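Computational Design of Enzyme (Synthetic construct, PDB 3TP4) is a computationally designed protein built on a glycosyl hydrolase family 26 TIM-barrel scaffold, probably made to carry an activated serine in a catalytic triad. Local coordinates at residues 248-253 against 292-297. Residues are numbered along the deposited sequence; the frame is centred on the assembly and turned at random.
Sequences YDSTGS and NGSSPA
Ser250 and Pro296 meet where strand 242-249 gives way to a turn through Gly252, whose phi is positive (66°), beside the irregular loop ahead of helix 299-308, with no hydrogen bond joining 248-253 to 292-297. Pro296 sets its ring against the backbone carbonyl of Ser250: its CB lies 3.5 Å from Ser250 O and its CG 3.6 Å from that same oxygen. Beside this, the Ser250 methylene lies against the side chain of Ser294, with Ser250 CB 3.9 Å from Ser294 OG and 4.0 Å from Ser294 CB. Val285 of the barrel strand 282-285 is touched by both Ser250 and Pro296, so the contact rests on that strand.

Within 248-253 the carboxylate of Asp249 organises the turn. Asp249 OD1 closes an Asx turn, taking Thr251 N at 3.1 Å from above the carboxylate plane, and receives Thr251 OG1 on its syn lone pair. Asp249 OD2 offers its own syn lone pair to Gly252 N at 2.7 Å, a nearly straight bond of 163°. Thr251 OG1 in turn accepts from Ser253 N in an ST turn, leading into the N-cap Ser253, whose OG caps Phe256 N.

The carboxylate is thus gripped by several N-H and O-H donors, which would probably favour its ionised form. Direct contact across the segments is van der Waals, largely carbon against oxygen, while the polar links between the two regions, Asp249 OD2 to Trp299 NE1 and Gly252 O to Lys302 NZ, run to the helix that follows Pro296.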
# COMPACT_ATOMS: atom_id res chain seq x y z
N TYR A 248 -14.62 7.40 1.16
CA TYR A 248 -15.41 8.18 0.22
C TYR A 248 -16.74 8.51 0.87
O TYR A 248 -17.24 7.73 1.68
CB TYR A 248 -15.62 7.40 -1.08
CG TYR A 248 -14.47 7.47 -2.05
CD1 TYR A 248 -13.16 7.59 -1.61
CD2 TYR A 248 -14.68 7.43 -3.42
CE1 TYR A 248 -12.09 7.67 -2.51
CE2 TYR A 248 -13.63 7.50 -4.32
CZ TYR A 248 -12.33 7.62 -3.86
OH TYR A 248 -11.29 7.70 -4.76
N ASP A 249 -17.29 9.68 0.56
CA ASP A 249 -18.58 10.09 1.12
C ASP A 249 -19.28 11.00 0.12
O ASP A 249 -18.62 11.72 -0.63
CB ASP A 249 -18.39 10.82 2.46
CG ASP A 249 -19.57 11.75 2.81
OD1 ASP A 249 -20.53 11.30 3.47
OD2 ASP A 249 -19.52 12.94 2.44
N SER A 250 -20.61 10.93 0.09
CA SER A 250 -21.39 11.83 -0.76
C SER A 250 -22.40 12.67 0.03
O SER A 250 -23.18 13.41 -0.58
CB SER A 250 -22.08 11.06 -1.89
OG SER A 250 -23.07 10.19 -1.37
N THR A 251 -22.39 12.56 1.35
CA THR A 251 -23.31 13.36 2.19
C THR A 251 -22.75 14.72 2.58
O THR A 251 -23.49 15.70 2.65
CB THR A 251 -23.72 12.63 3.49
OG1 THR A 251 -22.63 12.65 4.42
CG2 THR A 251 -24.13 11.19 3.21
N GLY A 252 -21.45 14.79 2.85
CA GLY A 252 -20.85 16.02 3.34
C GLY A 252 -21.36 16.39 4.73
O GLY A 252 -21.22 17.53 5.17
N SER A 253 -21.93 15.41 5.43
CA SER A 253 -22.60 15.68 6.70
C SER A 253 -21.65 16.01 7.85
O SER A 253 -20.48 15.63 7.83
CB SER A 253 -23.52 14.51 7.08
OG SER A 253 -22.78 13.34 7.40
N ASN A 292 -22.97 10.05 -12.90
CA ASN A 292 -23.45 9.00 -12.02
C ASN A 292 -23.09 9.27 -10.57
O ASN A 292 -23.29 8.42 -9.70
CB ASN A 292 -22.90 7.64 -12.47
CG ASN A 292 -23.20 7.35 -13.92
OD1 ASN A 292 -24.27 7.69 -14.43
ND2 ASN A 292 -22.24 6.73 -14.62
N GLY A 293 -22.57 10.46 -10.30
CA GLY A 293 -22.12 10.80 -8.97
C GLY A 293 -23.02 11.79 -8.26
O GLY A 293 -24.23 11.87 -8.53
N SER A 294 -22.43 12.56 -7.36
CA SER A 294 -23.15 13.56 -6.59
C SER A 294 -22.37 14.86 -6.56
O SER A 294 -21.17 14.89 -6.90
CB SER A 294 -23.37 13.06 -5.15
OG SER A 294 -24.03 11.82 -5.14
N SER A 295 -23.03 15.93 -6.14
CA SER A 295 -22.36 17.22 -5.98
C SER A 295 -22.67 17.79 -4.60
O SER A 295 -23.21 18.88 -4.48
CB SER A 295 -22.78 18.20 -7.08
OG SER A 295 -22.45 17.70 -8.36
N PRO A 296 -22.31 17.05 -3.54
CA PRO A 296 -22.54 17.61 -2.21
C PRO A 296 -21.88 18.99 -2.12
O PRO A 296 -20.70 19.14 -2.48
CB PRO A 296 -21.86 16.59 -1.29
CG PRO A 296 -20.94 15.79 -2.19
CD PRO A 296 -21.59 15.76 -3.51
N ALA A 297 -22.63 20.00 -1.66
CA ALA A 297 -22.17 21.39 -1.69
C ALA A 297 -20.88 21.62 -0.89
O ALA A 297 -20.78 21.22 0.27
CB ALA A 297 -23.28 22.35 -1.22